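Local coordinates for protein myosin-I heavy chain (Dictyostelium discoideum, PDB 5EJY) that is an actin-based, ATP-driven motor acting in the early steps of phagocytosis and in adhesion, represented here by its first MyTH4-FERM tail tandem, at residues V413-S418 / P424-L429; E419-P424 / N473-Q478; A479-G482 / K486-S489. One frame throughout, in Å; residues are numbered along the deposited sequence.

How the interactions relate
All three contacts lie in the last lobe of the FERM domain, and their chemistry changes with their place in it. Interaction 1 is the most extensive: paired strands joined by backbone hydrogen bonds, with a buried cysteine and aromatic ring on one face and a mix of valines and polar side chains on the other. Interaction 2 lies farther from the centre of the chain, where the loop of that hairpin meets strand 476-480 through little more than leucine methyl groups. Interaction 3 is small but buried, and sets the same strand 476-480 under the C-terminal helix. Interactions 1 and 3 are also joined directly, since Glu415 O accepts from Phe480 N.

Interaction 1 of 3, residues V413-S418 / P424-L429; sequences VCEHQS and PKNFVL
The Phe427 ring receives Cys414 CB over one face in a CH-pi contact, 3.4 Å above its plane and displaced toward the rim, while His416 N and Leu429 CD2 lie at its edge. The His416 ring in turn meets Phe427 CE1 at its own edge, and Pro424 O also lies near the imidazole plane. The two ring planes are inclined at 46°, an oblique meeting. These groups sit on the first beta hairpin of the PH-like third lobe of the FERM domain, in which strand 410-415 runs antiparallel to strand 426-432.

Cys414 and Phe427 form a hydrogen-bonded pair, Cys414 N to Phe427 O at 3.0 Å and Phe427 N to Cys414 O at 3.1 Å. The phenyl ring reaches back over its strand partner because CG stands between the backbone N and the carbonyl carbon (chi1 57°). Beside it the Cys414 sulfur meets the ring only obliquely and packs against Leu429, with Cys414 SG 3.7 Å from Leu429 CG. Ile438 and Ala479 also touch Phe427, placing this face of the hairpin in the interior of the lobe.

The opposite face is mixed: Val413 and Val428 lie on it, and nearer the loop Glu415 and Asn426 run side by side, their carboxylate and amide planes 84° apart. A water lies 2.8 Å from Asn426 OD1 and 3.1 Å from Cys414 O.

Toward the loop, His416 N reaches Lys425 O in the carbonyl plane at 3.0 Å. The imidazole is gripped from two sides: NE2 bonds to Tyr423 O, and on its other nitrogen ND1 takes the backbone N-H of Ser418, 2.9 Å away and nearly in the ring plane.

Interaction 2 of 3, residues E419-P424 / N473-Q478; sequences ESLPYP and NKSTLQ
Leu421 presses one methyl group into the start of strand 476-480: its CD1 lies 3.7 Å from Leu477 CD1, and the same carbon comes equally near the carbonyl oxygen of Thr476. Leu477 CB stands a little farther off, 4.1 Å from Leu421 CD1, so this one methyl carries most of the contact. Leu421 also touches Leu471, and Leu477 packs on His416 and Ile438, which makes this the tightly packed part.

The other branch of the partly exposed Leu421 marks the looser side, with CD2 no nearer than 4.1 Å to Ser475 OG. The arrangement belongs to the PH-like third FERM lobe: the loop of the hairpin 410-432 folds across to strand 476-480, just after the turn that leads into it. That turn is an Asx turn. Asn473 OD1 accepts from Ser475 N at 3.0 Å, and from Ser475 OG at 2.7 Å, the hydroxyl lying between its own backbone N and carbonyl carbon (chi1 72°) and so beside the N-H that shares the acceptor. An alanine at Ser475 would remove the shorter of these bonds, which is likely to leave the Asn473 amide freer to turn. Beyond the turn the exposed Thr476 turns its side chain away from the loop, against Ser468 and Ile470 of the next strand, while two residues after Leu421 the Tyr423 hydroxyl is hydrogen-bonded to Glu448.

Interaction 3 of 3, residues A479-G482 / K486-S489; sequences AFTG and KLVS
Helix 484-499, the C-terminal helix of the PH-like third FERM lobe, packs from its first turn on the end of strand 476-480, where Leu487 faces Ala479 and Thr481. Strand 476-480 runs almost directly into the helix, so the chain doubles back on itself and the two elements meet across a very short connection.

One leucine methyl makes the contact. Leu487 CD2 lies 4.2 Å from Thr481 CG2 and 4.5 Å from Ala479 CB, touching two methyl groups that are themselves 6.0 Å apart. The other branch is turned elsewhere, with Leu487 CD1 6.0 Å from Thr481 CG2. Leu487 CG stands anti to the backbone N (chi1 -177°), which carries the branched end out from the helix toward the strand, and the leucine comes in at a slant to the threonine. Phe480, between the two contact residues, points away from the helix, the alternation expected along a strand.

The packing is light, but the leucine is buried: Val467 and Leu429 also meet it, so a single residue bridges both sheets of the sandwich. Thr481 separates its two branches. While CG2 takes the apolar side, OG1 lies anti to the backbone N (chi1 -173°) and is hydrogen-bonded to Val413 O of strand 410-415.

Interaction 1 of 3, residues V413-S418 / P424-L429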
loop_
_atom_site.group_PDB
_atom_site.type_symbol
_atom_site.label_atom_id
_atom_site.label_comp_id
_atom_site.label_asym_id
_atom_site.label_seq_id
_atom_site.Cartn_x
_atom_site.Cartn_y
_atom_site.Cartn_z
ATOM N N VAL A 413 -12.156 0.740 -16.244
ATOM C CA VAL A 413 -12.023 1.030 -17.676
ATOM C C VAL A 413 -11.434 -0.185 -18.390
ATOM O O VAL A 413 -10.374 -0.689 -18.003
ATOM C CB VAL A 413 -11.120 2.257 -17.923
ATOM C CG1 VAL A 413 -10.917 2.502 -19.427
ATOM C CG2 VAL A 413 -11.699 3.491 -17.249
ATOM N N CYS A 414 -12.121 -0.658 -19.432
ATOM C CA CYS A 414 -11.697 -1.859 -20.128
ATOM C C CYS A 414 -11.709 -1.715 -21.647
ATOM O O CYS A 414 -12.266 -0.767 -22.208
ATOM C CB CYS A 414 -12.592 -3.052 -19.770
ATOM S SG CYS A 414 -12.694 -3.450 -18.032
ATOM N N GLU A 415 -11.099 -2.693 -22.298
ATOM C CA GLU A 415 -11.262 -2.853 -23.734
ATOM C C GLU A 415 -11.241 -4.335 -24.068
ATOM O O GLU A 415 -10.818 -5.161 -23.260
ATOM C CB GLU A 415 -10.178 -2.088 -24.490
ATOM C CG GLU A 415 -8.769 -2.565 -24.224
ATOM C CD GLU A 415 -7.731 -1.585 -24.747
ATOM O OE1 GLU A 415 -7.923 -0.362 -24.560
ATOM O OE2 GLU A 415 -6.735 -2.034 -25.353
ATOM N N HIS A 416 -11.725 -4.688 -25.253
ATOM C CA HIS A 416 -11.698 -6.078 -25.665
ATOM C C HIS A 416 -11.265 -6.156 -27.130
ATOM O O HIS A 416 -11.256 -5.145 -27.842
ATOM C CB HIS A 416 -13.055 -6.759 -25.454
ATOM C CG HIS A 416 -14.066 -6.445 -26.511
ATOM N ND1 HIS A 416 -14.130 -7.130 -27.707
ATOM C CD2 HIS A 416 -15.046 -5.510 -26.560
ATOM C CE1 HIS A 416 -15.110 -6.636 -28.443
ATOM N NE2 HIS A 416 -15.682 -5.651 -27.771
ATOM N N GLN A 417 -10.888 -7.349 -27.550
ATOM C CA GLN A 417 -10.383 -7.560 -28.903
ATOM C C GLN A 417 -11.144 -8.674 -29.598
ATOM O O GLN A 417 -10.592 -9.353 -30.459
ATOM C CB GLN A 417 -8.902 -7.934 -28.846
ATOM C CG GLN A 417 -8.044 -6.934 -28.109
ATOM C CD GLN A 417 -6.567 -7.259 -28.193
ATOM O OE1 GLN A 417 -6.172 -8.428 -28.278
ATOM N NE2 GLN A 417 -5.737 -6.219 -28.174
ATOM N N SER A 418 -12.399 -8.893 -29.221
ATOM C CA SER A 418 -13.127 -10.038 -29.758
ATOM C C SER A 418 -13.793 -9.686 -31.069
ATOM O O SER A 418 -14.233 -8.552 -31.259
ATOM C CB SER A 418 -14.194 -10.551 -28.793
ATOM O OG SER A 418 -15.061 -11.459 -29.472
ATOM N N PRO A 424 -18.772 -2.452 -28.103
ATOM C CA PRO A 424 -17.701 -1.580 -28.588
ATOM C C PRO A 424 -16.370 -1.969 -27.955
ATOM O O PRO A 424 -16.359 -2.550 -26.862
ATOM C CB PRO A 424 -18.134 -0.195 -28.100
ATOM C CG PRO A 424 -19.618 -0.302 -27.944
ATOM C CD PRO A 424 -19.854 -1.694 -27.459
ATOM N N LYS A 425 -15.272 -1.646 -28.632
ATOM C CA LYS A 425 -13.939 -2.038 -28.194
ATOM C C LYS A 425 -13.620 -1.465 -26.825
ATOM O O LYS A 425 -12.984 -2.123 -25.998
ATOM C CB LYS A 425 -12.876 -1.555 -29.181
ATOM C CG LYS A 425 -11.503 -1.387 -28.538
ATOM C CD LYS A 425 -10.448 -0.867 -29.502
ATOM C CE LYS A 425 -9.144 -0.594 -28.760
ATOM N NZ LYS A 425 -8.089 -0.029 -29.647
ATOM N N ASN A 426 -14.034 -0.223 -26.607
ATOM C CA ASN A 426 -13.812 0.440 -25.332
ATOM C C ASN A 426 -15.110 0.494 -24.554
ATOM O O ASN A 426 -16.133 0.950 -25.063
ATOM C CB ASN A 426 -13.250 1.848 -25.540
ATOM C CG ASN A 426 -11.984 1.849 -26.370
ATOM O OD1 ASN A 426 -10.880 1.670 -25.851
ATOM N ND2 ASN A 426 -12.138 2.048 -27.673
ATOM N N PHE A 427 -15.076 0.007 -23.320
ATOM C CA PHE A 427 -16.266 0.005 -22.496
ATOM C C PHE A 427 -15.862 0.164 -21.027
ATOM O O PHE A 427 -14.675 0.220 -20.697
ATOM C CB PHE A 427 -17.049 -1.294 -22.697
ATOM C CG PHE A 427 -16.246 -2.541 -22.413
ATOM C CD1 PHE A 427 -15.382 -3.057 -23.366
ATOM C CD2 PHE A 427 -16.351 -3.190 -21.191
ATOM C CE1 PHE A 427 -14.636 -4.202 -23.108
ATOM C CE2 PHE A 427 -15.610 -4.330 -20.917
ATOM C CZ PHE A 427 -14.747 -4.843 -21.881
ATOM N N VAL A 428 -16.861 0.234 -20.164
ATOM C CA VAL A 428 -16.625 0.361 -18.726
ATOM C C VAL A 428 -17.299 -0.842 -18.095
ATOM O O VAL A 428 -18.397 -1.231 -18.503
ATOM C CB VAL A 428 -17.248 1.662 -18.190
ATOM C CG1 VAL A 428 -17.364 1.637 -16.657
ATOM C CG2 VAL A 428 -16.440 2.877 -18.656
ATOM N N LEU A 429 -16.629 -1.482 -17.150
ATOM C CA LEU A 429 -17.321 -2.431 -16.293
ATOM C C LEU A 429 -17.750 -1.679 -15.043
ATOM O O LEU A 429 -16.922 -1.087 -14.343
ATOM C CB LEU A 429 -16.441 -3.625 -15.938
ATOM C CG LEU A 429 -16.132 -4.570 -17.102
ATOM C CD1 LEU A 429 -15.347 -5.793 -16.640
ATOM C CD2 LEU A 429 -17.441 -5.004 -17.778
HETATM O O HOH W 1 -10.598 1.666 -23.058
#

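Interaction 2 of 3, residues E419-P424 / N473-Q478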
loop_
_atom_site.group_PDB
_atom_site.type_symbol
_atom_site.label_atom_id
_atom_site.label_comp_id
_atom_site.label_asym_id
_atom_site.label_seq_id
_atom_site.Cartn_x
_atom_site.Cartn_y
_atom_site.Cartn_z
ATOM N N GLU A 419 -13.872 -10.666 -31.963
ATOM C CA GLU A 419 -14.508 -10.457 -33.256
ATOM C C GLU A 419 -15.905 -11.070 -33.287
ATOM O O GLU A 419 -16.574 -11.069 -34.323
ATOM C CB GLU A 419 -13.641 -11.045 -34.375
ATOM N N SER A 420 -16.341 -11.600 -32.151
ATOM C CA SER A 420 -17.636 -12.269 -32.080
ATOM C C SER A 420 -18.430 -11.859 -30.846
ATOM O O SER A 420 -19.329 -12.582 -30.405
ATOM C CB SER A 420 -17.468 -13.788 -32.116
ATOM O OG SER A 420 -16.867 -14.264 -30.929
ATOM N N LEU A 421 -18.080 -10.706 -30.283
ATOM C CA LEU A 421 -18.896 -10.079 -29.254
ATOM C C LEU A 421 -19.412 -8.741 -29.764
ATOM O O LEU A 421 -18.715 -8.041 -30.485
ATOM C CB LEU A 421 -18.086 -9.878 -27.974
ATOM C CG LEU A 421 -17.643 -11.167 -27.293
ATOM C CD1 LEU A 421 -16.767 -10.863 -26.077
ATOM C CD2 LEU A 421 -18.855 -11.981 -26.889
ATOM N N PRO A 422 -20.632 -8.368 -29.357
ATOM C CA PRO A 422 -21.336 -7.177 -29.852
ATOM C C PRO A 422 -20.866 -5.839 -29.308
ATOM O O PRO A 422 -21.157 -4.827 -29.938
ATOM C CB PRO A 422 -22.776 -7.414 -29.400
ATOM C CG PRO A 422 -22.667 -8.308 -28.233
ATOM C CD PRO A 422 -21.478 -9.189 -28.477
ATOM N N TYR A 423 -20.185 -5.819 -28.165
ATOM C CA TYR A 423 -19.836 -4.555 -27.512
ATOM C C TYR A 423 -18.774 -3.782 -28.267
ATOM O O TYR A 423 -17.970 -4.368 -28.983
ATOM C CB TYR A 423 -19.356 -4.822 -26.084
ATOM C CG TYR A 423 -20.062 -5.998 -25.480
ATOM C CD1 TYR A 423 -21.402 -5.918 -25.136
ATOM C CD2 TYR A 423 -19.406 -7.207 -25.302
ATOM C CE1 TYR A 423 -22.060 -6.999 -24.598
ATOM C CE2 TYR A 423 -20.058 -8.296 -24.769
ATOM C CZ TYR A 423 -21.384 -8.187 -24.425
ATOM O OH TYR A 423 -22.035 -9.272 -23.897
ATOM N N PRO A 424 -18.772 -2.452 -28.103
ATOM C CA PRO A 424 -17.701 -1.580 -28.588
ATOM C C PRO A 424 -16.370 -1.969 -27.955
ATOM O O PRO A 424 -16.359 -2.550 -26.862
ATOM C CB PRO A 424 -18.134 -0.195 -28.100
ATOM C CG PRO A 424 -19.618 -0.302 -27.944
ATOM C CD PRO A 424 -19.854 -1.694 -27.459
ATOM N N ASN A 473 -24.315 -17.079 -22.177
ATOM C CA ASN A 473 -24.294 -18.079 -23.253
ATOM C C ASN A 473 -23.054 -18.962 -23.236
ATOM O O ASN A 473 -22.782 -19.706 -24.188
ATOM C CB ASN A 473 -24.471 -17.428 -24.628
ATOM C CG ASN A 473 -23.420 -16.367 -24.928
ATOM O OD1 ASN A 473 -22.324 -16.379 -24.368
ATOM N ND2 ASN A 473 -23.752 -15.453 -25.835
ATOM N N LYS A 474 -22.304 -18.863 -22.146
ATOM C CA LYS A 474 -21.108 -19.662 -21.946
ATOM C C LYS A 474 -19.875 -19.153 -22.694
ATOM O O LYS A 474 -18.805 -19.735 -22.554
ATOM C CB LYS A 474 -21.364 -21.148 -22.258
ATOM C CG LYS A 474 -22.497 -21.766 -21.443
ATOM C CD LYS A 474 -22.384 -23.287 -21.379
ATOM C CE LYS A 474 -23.368 -23.875 -20.367
ATOM N NZ LYS A 474 -23.009 -23.552 -18.948
ATOM N N SER A 475 -20.008 -18.092 -23.483
ATOM C CA SER A 475 -18.835 -17.532 -24.148
ATOM C C SER A 475 -18.068 -16.647 -23.159
ATOM O O SER A 475 -18.585 -16.313 -22.094
ATOM C CB SER A 475 -19.202 -16.728 -25.385
ATOM O OG SER A 475 -19.820 -15.517 -25.027
ATOM N N THR A 476 -16.848 -16.278 -23.531
ATOM C CA THR A 476 -15.954 -15.528 -22.646
ATOM C C THR A 476 -15.710 -14.120 -23.158
ATOM O O THR A 476 -15.476 -13.913 -24.345
ATOM C CB THR A 476 -14.618 -16.258 -22.508
ATOM O OG1 THR A 476 -14.831 -17.487 -21.805
ATOM C CG2 THR A 476 -13.600 -15.409 -21.756
ATOM N N LEU A 477 -15.807 -13.143 -22.264
ATOM C CA LEU A 477 -15.389 -11.794 -22.581
ATOM C C LEU A 477 -14.030 -11.619 -21.920
ATOM O O LEU A 477 -13.927 -11.686 -20.698
ATOM C CB LEU A 477 -16.374 -10.765 -22.018
ATOM C CG LEU A 477 -15.879 -9.310 -21.940
ATOM C CD1 LEU A 477 -15.452 -8.760 -23.293
ATOM C CD2 LEU A 477 -16.942 -8.403 -21.318
ATOM N N GLN A 478 -12.982 -11.452 -22.721
ATOM C CA GLN A 478 -11.659 -11.229 -22.153
ATOM C C GLN A 478 -11.477 -9.735 -22.052
ATOM O O GLN A 478 -11.148 -9.056 -23.038
ATOM C CB GLN A 478 -10.538 -11.869 -22.981
ATOM C CG GLN A 478 -9.160 -11.652 -22.349
ATOM C CD GLN A 478 -8.042 -12.337 -23.095
ATOM O OE1 GLN A 478 -8.193 -12.705 -24.256
ATOM N NE2 GLN A 478 -6.906 -12.516 -22.427
#

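Interaction 3 of 3, residues A479-G482 / K486-S489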
loop_
_atom_site.group_PDB
_atom_site.type_symbol
_atom_site.label_atom_id
_atom_site.label_comp_id
_atom_site.label_asym_id
_atom_site.label_seq_id
_atom_site.Cartn_x
_atom_site.Cartn_y
_atom_site.Cartn_z
ATOM N N ALA A 479 -11.757 -9.219 -20.858
ATOM C CA ALA A 479 -11.703 -7.789 -20.601
ATOM C C ALA A 479 -10.290 -7.356 -20.236
ATOM O O ALA A 479 -9.793 -7.688 -19.162
ATOM C CB ALA A 479 -12.673 -7.409 -19.464
ATOM N N PHE A 480 -9.654 -6.611 -21.135
ATOM C CA PHE A 480 -8.344 -6.038 -20.873
ATOM C C PHE A 480 -8.485 -4.770 -20.057
ATOM O O PHE A 480 -9.354 -3.947 -20.313
ATOM C CB PHE A 480 -7.603 -5.743 -22.177
ATOM C CG PHE A 480 -7.249 -6.984 -22.942
ATOM C CD1 PHE A 480 -6.124 -7.723 -22.601
ATOM C CD2 PHE A 480 -8.070 -7.442 -23.951
ATOM C CE1 PHE A 480 -5.800 -8.876 -23.284
ATOM C CE2 PHE A 480 -7.747 -8.607 -24.652
ATOM C CZ PHE A 480 -6.611 -9.320 -24.316
ATOM N N THR A 481 -7.614 -4.614 -19.071
ATOM C CA THR A 481 -7.692 -3.457 -18.196
ATOM C C THR A 481 -6.331 -3.238 -17.563
ATOM O O THR A 481 -5.574 -4.191 -17.367
ATOM C CB THR A 481 -8.780 -3.652 -17.118
ATOM O OG1 THR A 481 -8.938 -2.439 -16.374
ATOM C CG2 THR A 481 -8.416 -4.806 -16.168
ATOM N N GLY A 482 -6.008 -1.987 -17.269
ATOM C CA GLY A 482 -4.720 -1.685 -16.670
ATOM C C GLY A 482 -4.595 -2.168 -15.232
ATOM O O GLY A 482 -3.501 -2.473 -14.769
ATOM N N LYS A 486 -7.650 -4.947 -9.352
ATOM C CA LYS A 486 -8.882 -4.284 -8.946
ATOM C C LYS A 486 -10.094 -5.054 -9.460
ATOM O O LYS A 486 -11.030 -5.331 -8.710
ATOM C CB LYS A 486 -8.930 -2.838 -9.455
ATOM C CG LYS A 486 -10.157 -2.067 -8.989
ATOM C CD LYS A 486 -10.216 -0.650 -9.560
ATOM C CE LYS A 486 -11.476 0.095 -9.071
ATOM N NZ LYS A 486 -11.640 1.489 -9.618
ATOM N N LEU A 487 -10.069 -5.401 -10.744
ATOM C CA LEU A 487 -11.203 -6.108 -11.341
ATOM C C LEU A 487 -11.410 -7.482 -10.689
ATOM O O LEU A 487 -12.523 -7.825 -10.304
ATOM C CB LEU A 487 -11.009 -6.242 -12.853
ATOM C CG LEU A 487 -12.168 -6.908 -13.604
ATOM C CD1 LEU A 487 -13.488 -6.247 -13.224
ATOM C CD2 LEU A 487 -11.923 -6.809 -15.097
ATOM N N VAL A 488 -10.341 -8.265 -10.561
ATOM C CA VAL A 488 -10.424 -9.573 -9.907
ATOM C C VAL A 488 -10.960 -9.460 -8.476
ATOM O O VAL A 488 -11.866 -10.201 -8.079
ATOM C CB VAL A 488 -9.050 -10.290 -9.877
ATOM C CG1 VAL A 488 -9.091 -11.529 -8.956
ATOM C CG2 VAL A 488 -8.608 -10.679 -11.294
ATOM N N SER A 489 -10.400 -8.541 -7.690
ATOM C CA SER A 489 -10.822 -8.430 -6.295
ATOM C C SER A 489 -12.255 -7.920 -6.168
ATOM O O SER A 489 -12.973 -8.313 -5.257
ATOM C CB SER A 489 -9.844 -7.566 -5.465
ATOM O OG SER A 489 -9.863 -6.223 -5.901
#